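Local coordinates for protein UDP-glucose 6-dehydrogenase (Pyrobaculum islandicum, PDB 3VTF) that probably oxidises UDP-glucose to UDP-glucuronate with two molecules of NAD+, a step of nucleotide-sugar biosynthesis, at residues A[172-177]-A[191-196]; A[100-105]-A[141-146]; A[38-43]-A[184-189]. All coordinates share one frame; numbering follows the deposited sequence.

In the fold
All three contacts lie in the NAD-binding domain. Interactions 1 and 2 belong to the same mixed sheet, their centres about 10 Å apart, and are stitched together by a probable hydrogen bond from Asn173 N to Val142 O (3.1 Å). Interaction 3, about 14 Å between centres from interaction 1 and 16 Å from interaction 2, packs two helices. It meets interaction 1 where Leu177 CD2 approaches Phe186 N at 3.5 Å, and interaction 2 where Phe102 CZ lies 3.6 Å from Phe40 CZ. Interaction 1 carries backbone oxygens that bind UDP-glucose, while the side chain of Phe186 in interaction 3 stays about 11 Å from that ligand.

Interaction 1: A[172-177]-A[191-196]; sequences SNPEFL and RIVIGA. With UPG (uridine-5'-diphosphate-glucose), chain B.
The guanidinium of Arg191 lies over one face of the Phe176 ring, the two planes inclined by 28°. Arg191 CZ sits 4.0 Å from the centroid of the Phe176 ring and only 5° off the ring normal, which establishes a cation-pi stack; within it Arg191 NH1 is shifted toward the rim, 3.4 Å from Phe176 CG. Arg191 gets there by a bent route: CG stands between its backbone N and carbonyl carbon (chi1 72°), and the chain turns again at chi2. Its NE is held by Ala262 O of the second subunit, so the stacked group also takes part in the dimer interface.

Val193 meets two side chains with different branches. CG2 approaches the Phe176 ring obliquely, 3.9 Å from Phe176 CE2, whereas CB and CG1 press on the proline ring of Pro174, with Val193 CB 3.9 Å from Pro174 CG. Both neighbours cross Val193 at about a right angle. A water molecule bridges the backbones beside this apolar patch, donating to Pro174 O at 2.6 Å and accepting from Val193 N at 2.9 Å. Direct strand pairing is confined to Ser172 and Gly195, an antiparallel hydrogen-bonded pair in which each N-H meets the other residue's carbonyl oxygen; the bond from Gly195 N to Ser172 O measures 2.6 Å.

Beyond the pair the 172-177 chain leaves the sheet and brings the carbonyl oxygens of Phe176 and Leu177 to the glucose. The sugar O4' donates to Leu177 O at 2.8 Å, and O3' donates to Phe176 O. Glu175 OE1 accepts from Leu177 N, a bond within the loop. This is the loop that follows strand 169-172 of the Rossmann-type NAD-binding domain, and through it that domain supplies Phe176 and Leu177 to the UDP-glucose site.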
loop_
_atom_site.group_PDB
_atom_site.type_symbol
_atom_site.label_atom_id
_atom_site.label_comp_id
_atom_site.label_asym_id
_atom_site.label_seq_id
_atom_site.Cartn_x
_atom_site.Cartn_y
_atom_site.Cartn_z
ATOM N N SER A 172 0.906 -15.137 21.154
ATOM C CA SER A 172 1.194 -15.107 19.710
ATOM C C SER A 172 2.387 -14.093 19.613
ATOM O O SER A 172 2.366 -13.027 20.225
ATOM C CB SER A 172 -0.033 -14.513 19.003
ATOM O OG SER A 172 0.327 -14.105 17.681
ATOM N N ASN A 173 3.426 -14.471 18.888
ATOM C CA ASN A 173 4.605 -13.609 18.712
ATOM C C ASN A 173 5.012 -13.824 17.247
ATOM O O ASN A 173 5.866 -14.690 16.890
ATOM C CB ASN A 173 5.724 -14.059 19.712
ATOM C CG ASN A 173 7.039 -13.293 19.511
ATOM O OD1 ASN A 173 7.072 -12.059 19.117
ATOM N ND2 ASN A 173 8.117 -13.993 19.709
ATOM N N PRO A 174 4.312 -13.123 16.346
ATOM C CA PRO A 174 4.534 -13.451 14.962
ATOM C C PRO A 174 5.944 -13.117 14.512
ATOM O O PRO A 174 6.684 -12.352 15.212
ATOM C CB PRO A 174 3.532 -12.545 14.205
ATOM C CG PRO A 174 3.060 -11.527 15.188
ATOM C CD PRO A 174 3.161 -12.198 16.547
ATOM N N GLU A 175 6.312 -13.703 13.395
ATOM C CA GLU A 175 7.690 -13.470 12.897
ATOM C C GLU A 175 7.626 -12.776 11.562
ATOM O O GLU A 175 6.599 -12.854 10.880
ATOM C CB GLU A 175 8.440 -14.784 12.820
ATOM C CG GLU A 175 7.695 -15.800 11.972
ATOM C CD GLU A 175 7.949 -15.573 10.515
ATOM O OE1 GLU A 175 9.039 -14.967 10.151
ATOM O OE2 GLU A 175 7.091 -15.987 9.723
ATOM N N PHE A 176 8.641 -11.972 11.275
ATOM C CA PHE A 176 8.639 -11.113 10.136
ATOM C C PHE A 176 9.939 -11.241 9.361
ATOM O O PHE A 176 10.211 -10.375 8.498
ATOM C CB PHE A 176 8.465 -9.665 10.611
ATOM C CG PHE A 176 7.150 -9.412 11.311
ATOM C CD1 PHE A 176 5.936 -9.416 10.593
ATOM C CD2 PHE A 176 7.119 -9.232 12.693
ATOM C CE1 PHE A 176 4.702 -9.198 11.233
ATOM C CE2 PHE A 176 5.892 -8.986 13.340
ATOM C CZ PHE A 176 4.689 -9.009 12.604
ATOM N N LEU A 177 10.668 -12.337 9.601
ATOM C CA LEU A 177 11.949 -12.610 8.988
ATOM C C LEU A 177 11.750 -12.743 7.467
ATOM O O LEU A 177 10.872 -13.465 7.035
ATOM C CB LEU A 177 12.488 -13.988 9.503
ATOM C CG LEU A 177 12.735 -14.030 11.057
ATOM C CD1 LEU A 177 13.637 -15.217 11.314
ATOM C CD2 LEU A 177 13.373 -12.731 11.621
ATOM N N ARG A 191 10.025 -4.201 14.330
ATOM C CA ARG A 191 9.230 -4.122 15.544
ATOM C C ARG A 191 9.024 -5.587 16.038
ATOM O O ARG A 191 9.267 -6.524 15.288
ATOM C CB ARG A 191 7.872 -3.433 15.377
ATOM C CG ARG A 191 6.777 -4.197 14.620
ATOM C CD ARG A 191 7.243 -4.379 13.159
ATOM N NE ARG A 191 6.033 -4.587 12.291
ATOM C CZ ARG A 191 6.004 -5.340 11.189
ATOM N NH1 ARG A 191 7.089 -6.044 10.757
ATOM N NH2 ARG A 191 4.842 -5.412 10.513
ATOM N N ILE A 192 8.745 -5.735 17.322
ATOM C CA ILE A 192 8.432 -7.031 17.941
ATOM C C ILE A 192 7.006 -6.984 18.411
ATOM O O ILE A 192 6.591 -6.015 19.128
ATOM C CB ILE A 192 9.408 -7.273 19.145
ATOM C CG1 ILE A 192 10.790 -7.582 18.598
ATOM C CG2 ILE A 192 8.915 -8.478 19.983
ATOM C CD1 ILE A 192 11.875 -7.501 19.684
ATOM N N VAL A 193 6.176 -7.953 17.979
ATOM C CA VAL A 193 4.784 -7.931 18.323
ATOM C C VAL A 193 4.528 -9.098 19.290
ATOM O O VAL A 193 4.837 -10.267 18.981
ATOM C CB VAL A 193 3.924 -8.155 17.051
ATOM C CG1 VAL A 193 2.439 -8.281 17.431
ATOM C CG2 VAL A 193 4.103 -6.941 16.114
ATOM N N ILE A 194 4.011 -8.778 20.461
ATOM C CA ILE A 194 3.743 -9.772 21.483
ATOM C C ILE A 194 2.253 -9.761 21.773
ATOM O O ILE A 194 1.747 -8.828 22.352
ATOM C CB ILE A 194 4.516 -9.442 22.780
ATOM C CG1 ILE A 194 6.017 -9.585 22.575
ATOM C CG2 ILE A 194 4.081 -10.337 23.921
ATOM C CD1 ILE A 194 6.838 -8.752 23.520
ATOM N N GLY A 195 1.551 -10.806 21.372
ATOM C CA GLY A 195 0.155 -10.920 21.720
ATOM C C GLY A 195 0.025 -11.874 22.882
ATOM O O GLY A 195 -0.113 -13.058 22.683
ATOM N N ALA A 196 0.049 -11.324 24.089
ATOM C CA ALA A 196 0.132 -12.112 25.301
ATOM C C ALA A 196 -1.231 -12.526 25.789
ATOM O O ALA A 196 -2.137 -11.726 25.822
ATOM C CB ALA A 196 0.863 -11.345 26.385
HETATM N N1 UPG B . 8.670 -9.639 -4.972
HETATM C C2 UPG B . 8.167 -8.956 -6.119
HETATM N N3 UPG B . 8.262 -7.625 -6.171
HETATM C C4 UPG B . 8.773 -6.922 -5.092
HETATM C C5 UPG B . 9.266 -7.567 -3.904
HETATM C C6 UPG B . 9.146 -8.971 -3.879
HETATM O O2 UPG B . 7.660 -9.582 -7.102
HETATM O O4 UPG B . 8.795 -5.647 -5.164
HETATM C C1C UPG B . 8.495 -11.110 -4.996
HETATM C C2C UPG B . 9.825 -11.791 -4.742
HETATM O O2C UPG B . 10.545 -12.042 -5.946
HETATM C C3C UPG B . 9.390 -13.114 -4.073
HETATM C C4C UPG B . 8.125 -12.742 -3.299
HETATM O O4C UPG B . 7.742 -11.445 -3.808
HETATM O O3C UPG B . 8.945 -14.040 -5.100
HETATM C C5C UPG B . 8.348 -12.621 -1.772
HETATM O O5C UPG B . 9.580 -11.919 -1.570
HETATM P PA UPG B . 10.128 -11.645 0.001
HETATM O O1A UPG B . 9.123 -10.733 0.778
HETATM O O2A UPG B . 11.646 -11.342 -0.072
HETATM O O3A UPG B . 10.191 -13.176 0.495
HETATM P PB UPG B . 9.821 -13.888 1.927
HETATM O O1B UPG B . 11.090 -14.503 2.460
HETATM O O2B UPG B . 8.733 -14.824 1.344
HETATM O O3B UPG B . 9.372 -12.819 3.022
HETATM C "C1'" UPG B . 7.958 -12.578 3.295
HETATM C "C2'" UPG B . 7.868 -11.244 4.003
HETATM C "C3'" UPG B . 8.452 -11.416 5.426
HETATM C "C4'" UPG B . 7.659 -12.548 6.123
HETATM C "C5'" UPG B . 7.951 -13.892 5.344
HETATM C "C6'" UPG B . 7.215 -15.153 5.847
HETATM O "O2'" UPG B . 8.795 -10.458 3.157
HETATM O "O3'" UPG B . 8.282 -10.182 6.096
HETATM O "O4'" UPG B . 8.215 -12.696 7.448
HETATM O "O5'" UPG B . 7.352 -13.632 4.043
HETATM O "O6'" UPG B . 5.954 -14.776 6.450
HETATM O O HOH W 1 7.315 -10.112 16.357
#

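Interaction 2: A[100-105]-A[141-146]; sequences ATFIAV and VVKSTV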
loop_
_atom_site.group_PDB
_atom_site.type_symbol
_atom_site.label_atom_id
_atom_site.label_comp_id
_atom_site.label_asym_id
_atom_site.label_seq_id
_atom_site.Cartn_x
_atom_site.Cartn_y
_atom_site.Cartn_z
ATOM N N ALA A 100 9.833 -21.783 28.122
ATOM C CA ALA A 100 8.915 -21.374 27.048
ATOM C C ALA A 100 9.282 -22.061 25.753
ATOM O O ALA A 100 10.477 -22.362 25.513
ATOM C CB ALA A 100 9.051 -19.834 26.881
ATOM N N THR A 101 8.271 -22.413 24.937
ATOM C CA THR A 101 8.530 -23.167 23.686
ATOM C C THR A 101 7.969 -22.303 22.534
ATOM O O THR A 101 6.787 -21.895 22.581
ATOM C CB THR A 101 7.765 -24.498 23.676
ATOM O OG1 THR A 101 8.322 -25.311 24.719
ATOM C CG2 THR A 101 7.900 -25.276 22.277
ATOM N N PHE A 102 8.841 -21.959 21.572
ATOM C CA PHE A 102 8.375 -21.316 20.332
ATOM C C PHE A 102 7.922 -22.355 19.319
ATOM O O PHE A 102 8.716 -23.187 18.837
ATOM C CB PHE A 102 9.539 -20.479 19.751
ATOM C CG PHE A 102 9.834 -19.281 20.646
ATOM C CD1 PHE A 102 9.338 -18.025 20.305
ATOM C CD2 PHE A 102 10.585 -19.413 21.817
ATOM C CE1 PHE A 102 9.539 -16.949 21.129
ATOM C CE2 PHE A 102 10.789 -18.318 22.653
ATOM C CZ PHE A 102 10.278 -17.093 22.315
ATOM N N ILE A 103 6.651 -22.312 18.932
ATOM C CA ILE A 103 6.219 -23.252 17.912
ATOM C C ILE A 103 6.445 -22.558 16.594
ATOM O O ILE A 103 5.834 -21.478 16.312
ATOM C CB ILE A 103 4.722 -23.605 18.094
ATOM C CG1 ILE A 103 4.543 -24.358 19.439
ATOM C CG2 ILE A 103 4.143 -24.357 16.862
ATOM C CD1 ILE A 103 3.041 -24.546 19.764
ATOM N N ALA A 104 7.242 -23.212 15.736
ATOM C CA ALA A 104 7.610 -22.600 14.451
ATOM C C ALA A 104 7.429 -23.574 13.322
ATOM O O ALA A 104 8.121 -23.473 12.318
ATOM C CB ALA A 104 9.081 -22.079 14.469
ATOM N N VAL A 105 6.494 -24.539 13.445
ATOM C CA VAL A 105 6.286 -25.524 12.363
ATOM C C VAL A 105 5.479 -24.892 11.225
ATOM O O VAL A 105 4.899 -23.768 11.346
ATOM C CB VAL A 105 5.532 -26.743 12.923
ATOM C CG1 VAL A 105 6.422 -27.333 14.000
ATOM C CG2 VAL A 105 4.212 -26.294 13.621
ATOM N N VAL A 141 4.548 -20.307 22.904
ATOM C CA VAL A 141 4.560 -19.119 22.023
ATOM C C VAL A 141 4.391 -19.583 20.582
ATOM O O VAL A 141 5.163 -20.473 20.093
ATOM C CB VAL A 141 5.938 -18.364 22.180
ATOM C CG1 VAL A 141 5.972 -17.051 21.286
ATOM C CG2 VAL A 141 6.241 -18.022 23.658
ATOM N N VAL A 142 3.443 -18.999 19.880
ATOM C CA VAL A 142 3.192 -19.426 18.520
ATOM C C VAL A 142 3.934 -18.445 17.555
ATOM O O VAL A 142 3.539 -17.245 17.486
ATOM C CB VAL A 142 1.671 -19.399 18.198
ATOM C CG1 VAL A 142 1.445 -19.910 16.749
ATOM C CG2 VAL A 142 0.809 -20.229 19.215
ATOM N N LYS A 143 4.962 -18.947 16.859
ATOM C CA LYS A 143 5.658 -18.112 15.823
ATOM C C LYS A 143 5.067 -18.409 14.434
ATOM O O LYS A 143 5.094 -17.580 13.585
ATOM C CB LYS A 143 7.134 -18.478 15.773
ATOM C CG LYS A 143 7.950 -17.940 16.928
ATOM C CD LYS A 143 7.898 -16.441 16.977
ATOM C CE LYS A 143 8.829 -15.792 16.008
ATOM N NZ LYS A 143 8.890 -14.321 16.456
ATOM N N SER A 144 4.585 -19.655 14.223
ATOM C CA SER A 144 3.831 -20.073 13.049
ATOM C C SER A 144 2.799 -19.025 12.654
ATOM O O SER A 144 2.162 -18.487 13.517
ATOM C CB SER A 144 3.139 -21.468 13.317
ATOM O OG SER A 144 4.188 -22.394 13.666
ATOM N N THR A 145 2.604 -18.809 11.337
ATOM C CA THR A 145 1.555 -18.008 10.821
ATOM C C THR A 145 0.242 -18.743 10.893
ATOM O O THR A 145 0.068 -19.755 10.197
ATOM C CB THR A 145 1.889 -17.588 9.333
ATOM O OG1 THR A 145 3.129 -16.827 9.406
ATOM C CG2 THR A 145 0.752 -16.646 8.821
ATOM N N VAL A 146 -0.643 -18.280 11.780
ATOM C CA VAL A 146 -1.853 -19.005 12.062
ATOM C C VAL A 146 -2.997 -18.001 12.033
ATOM O O VAL A 146 -2.864 -16.805 12.401
ATOM C CB VAL A 146 -1.839 -19.670 13.459
ATOM C CG1 VAL A 146 -0.878 -20.833 13.561
ATOM C CG2 VAL A 146 -1.503 -18.606 14.588
HETATM O O HOH W 2 3.952 -21.032 9.787
#
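Phe102 places CG anti to its carbonyl carbon (chi1 -69°) and Val141 places CG1 anti to its backbone N (chi1 -178°), which sets the two side chains side by side and pointing the same way on one face of the sheet. Val141 CB then lies over a face of the Phe102 ring, 4.2 Å from its centroid in a CH-pi contact, and Val141 CG1 comes to 3.6 Å from Phe102 CE1. Lys143 reaches the same ring differently: its CG lies in the ring plane at the edge, 3.7 Å from Phe102 CD1. The lysine chain folds at chi2 and chi3 and carries NZ away to Asn173 O, to which it is hydrogen-bonded.

The backbones are in parallel register, Phe102 beside Val141 and Ile103 beside Val142. Val141 N donates to Thr101 O at 2.8 Å, and Ile103 N to Val141 O at 2.6 Å. Strands 100-103 and 139-142 are the two arms of a beta-alpha-beta crossover through helix 118-134, a building unit of the Rossmann-type NAD-binding domain, and strand 23-27 flanks 100-103 on its other side.

Past the paired residues one acceptor serves two donors. Ile103 O receives Lys143 N at 2.7 Å and Ser144 N at 3.0 Å, both tilted somewhat from the carbonyl plane, which fixes the turn where 141-146 leaves the sheet. Ser144 OG donates to Val105 O at 2.8 Å; the approach lies in the carbonyl plane, on a lone pair, with a C=O...donor angle of 129°. Val105 O also accepts from a water that in turn takes the N-H of Thr145, a residue predicted to bind NAD+, and Thr145 O accepts from the hydroxyl of Thr107, another residue predicted to bind NAD+.

Interaction 3: A[38-43]-A[184-189]; sequences VGFALL and EDFFKP
Gly39 O accepts the helical bond from Leu43 N at 2.8 Å, and the same carbonyl has Phe187 CE1 4.0 Å away. The glycine is the point of closest approach: Phe186 CE2 lies 3.5 Å from Gly39 CA, so the ring rests directly against the backbone of helix 31-43. Phe186 reaches across because its CG stands anti to the backbone N (chi1 175°). Phe187, with CG anti to its carbonyl carbon instead (chi1 -68°), presents its face to the edge of Phe186, whose CD2 stands over the centre of the Phe187 ring.

The outer edge of Phe186 is directed at a face of Phe40 in a T-shaped pair, planes at 84° and centroids 5.4 Å apart, with Phe186 CZ 3.7 Å from Phe40 CD1. Leu43 divides its two methyls between the rings. CD1 meets Phe186 obliquely, 3.7 Å from Phe186 CE2, while CD2 sits at the Phe187 edge, in its plane, 3.9 Å from Phe187 CE1. Leu42 CD1 touches the same edge at Phe187 CZ.

His36 is edge-to-face with Phe186 too, and Phe40 continues to Phe102 in the sheet. No hydrogen bond crosses between 38-43 and 184-189. Backbone bonds such as Leu43 N to Gly39 O and Lys188 N to Glu184 O stay within their own segment, and the contact therefore probably rests on apolar and aromatic packing.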
loop_
_atom_site.group_PDB
_atom_site.type_symbol
_atom_site.label_atom_id
_atom_site.label_comp_id
_atom_site.label_asym_id
_atom_site.label_seq_id
_atom_site.Cartn_x
_atom_site.Cartn_y
_atom_site.Cartn_z
ATOM N N VAL A 38 19.125 -20.341 16.838
ATOM C CA VAL A 38 20.492 -19.767 16.827
ATOM C C VAL A 38 20.584 -18.356 17.381
ATOM O O VAL A 38 21.493 -18.026 18.202
ATOM C CB VAL A 38 21.063 -19.829 15.366
ATOM C CG1 VAL A 38 22.341 -18.970 15.245
ATOM C CG2 VAL A 38 21.325 -21.268 14.967
ATOM N N GLY A 39 19.643 -17.514 16.980
ATOM C CA GLY A 39 19.642 -16.128 17.430
ATOM C C GLY A 39 19.400 -15.994 18.943
ATOM O O GLY A 39 20.012 -15.126 19.574
ATOM N N PHE A 40 18.451 -16.766 19.495
ATOM C CA PHE A 40 18.186 -16.641 20.912
ATOM C C PHE A 40 19.449 -17.092 21.666
ATOM O O PHE A 40 19.793 -16.477 22.710
ATOM C CB PHE A 40 16.981 -17.520 21.360
ATOM C CG PHE A 40 15.613 -16.930 20.998
ATOM C CD1 PHE A 40 15.347 -15.607 21.210
ATOM C CD2 PHE A 40 14.567 -17.772 20.561
ATOM C CE1 PHE A 40 14.058 -15.081 20.953
ATOM C CE2 PHE A 40 13.329 -17.217 20.234
ATOM C CZ PHE A 40 13.085 -15.884 20.444
ATOM N N ALA A 41 20.096 -18.180 21.189
ATOM C CA ALA A 41 21.334 -18.618 21.872
ATOM C C ALA A 41 22.397 -17.515 21.830
ATOM O O ALA A 41 23.083 -17.241 22.846
ATOM C CB ALA A 41 21.877 -19.914 21.246
ATOM N N LEU A 42 22.488 -16.799 20.699
ATOM C CA LEU A 42 23.500 -15.756 20.567
ATOM C C LEU A 42 23.102 -14.550 21.332
ATOM O O LEU A 42 23.967 -13.782 21.706
ATOM C CB LEU A 42 23.764 -15.380 19.083
ATOM C CG LEU A 42 24.426 -16.482 18.202
ATOM C CD1 LEU A 42 24.527 -15.976 16.728
ATOM C CD2 LEU A 42 25.748 -16.915 18.806
ATOM N N LEU A 43 21.799 -14.329 21.575
ATOM C CA LEU A 43 21.390 -13.234 22.460
ATOM C C LEU A 43 21.731 -13.510 23.910
ATOM O O LEU A 43 21.681 -12.603 24.711
ATOM C CB LEU A 43 19.853 -12.963 22.381
ATOM C CG LEU A 43 19.373 -12.303 21.105
ATOM C CD1 LEU A 43 17.828 -12.119 21.216
ATOM C CD2 LEU A 43 20.097 -10.977 20.890
ATOM N N GLU A 184 19.834 -10.887 9.959
ATOM C CA GLU A 184 19.695 -9.465 10.201
ATOM C C GLU A 184 18.291 -9.064 10.700
ATOM O O GLU A 184 18.155 -8.241 11.612
ATOM C CB GLU A 184 19.995 -8.675 8.914
ATOM C CG GLU A 184 19.645 -7.184 8.966
ATOM C CD GLU A 184 19.959 -6.478 7.625
ATOM O OE1 GLU A 184 20.582 -7.126 6.748
ATOM O OE2 GLU A 184 19.572 -5.299 7.439
ATOM N N ASP A 185 17.233 -9.625 10.114
ATOM C CA ASP A 185 15.878 -9.254 10.574
ATOM C C ASP A 185 15.622 -9.771 11.957
ATOM O O ASP A 185 14.735 -9.216 12.665
ATOM C CB ASP A 185 14.822 -9.934 9.617
ATOM C CG ASP A 185 14.915 -9.353 8.193
ATOM O OD1 ASP A 185 15.393 -8.202 8.113
ATOM O OD2 ASP A 185 14.507 -10.007 7.211
ATOM N N PHE A 186 16.303 -10.880 12.340
ATOM C CA PHE A 186 16.180 -11.385 13.717
ATOM C C PHE A 186 16.811 -10.344 14.735
ATOM O O PHE A 186 16.190 -9.952 15.736
ATOM C CB PHE A 186 16.811 -12.785 13.901
ATOM C CG PHE A 186 16.785 -13.242 15.379
ATOM C CD1 PHE A 186 15.650 -13.855 15.892
ATOM C CD2 PHE A 186 17.837 -12.922 16.275
ATOM C CE1 PHE A 186 15.539 -14.183 17.239
ATOM C CE2 PHE A 186 17.727 -13.212 17.645
ATOM C CZ PHE A 186 16.584 -13.881 18.150
ATOM N N PHE A 187 18.053 -9.928 14.469
ATOM C CA PHE A 187 18.798 -9.019 15.409
ATOM C C PHE A 187 18.380 -7.605 15.344
ATOM O O PHE A 187 18.386 -6.936 16.348
ATOM C CB PHE A 187 20.296 -9.128 15.193
ATOM C CG PHE A 187 20.830 -10.475 15.602
ATOM C CD1 PHE A 187 20.807 -10.860 16.939
ATOM C CD2 PHE A 187 21.373 -11.347 14.662
ATOM C CE1 PHE A 187 21.312 -12.117 17.325
ATOM C CE2 PHE A 187 21.878 -12.598 15.021
ATOM C CZ PHE A 187 21.840 -12.987 16.353
ATOM N N LYS A 188 17.894 -7.196 14.185
ATOM C CA LYS A 188 17.448 -5.821 14.020
ATOM C C LYS A 188 16.040 -5.783 13.393
ATOM O O LYS A 188 15.861 -5.211 12.342
ATOM C CB LYS A 188 18.439 -5.023 13.149
ATOM C CG LYS A 188 19.898 -4.977 13.620
ATOM C CD LYS A 188 20.776 -4.436 12.450
ATOM C CE LYS A 188 22.264 -4.296 12.742
ATOM N NZ LYS A 188 22.473 -3.641 14.035
ATOM N N PRO A 189 15.019 -6.273 14.123
ATOM C CA PRO A 189 13.645 -6.273 13.574
ATOM C C PRO A 189 13.104 -4.836 13.520
ATOM O O PRO A 189 13.501 -4.000 14.336
ATOM C CB PRO A 189 12.863 -7.059 14.606
ATOM C CG PRO A 189 13.576 -6.786 15.898
ATOM C CD PRO A 189 15.073 -6.849 15.476
#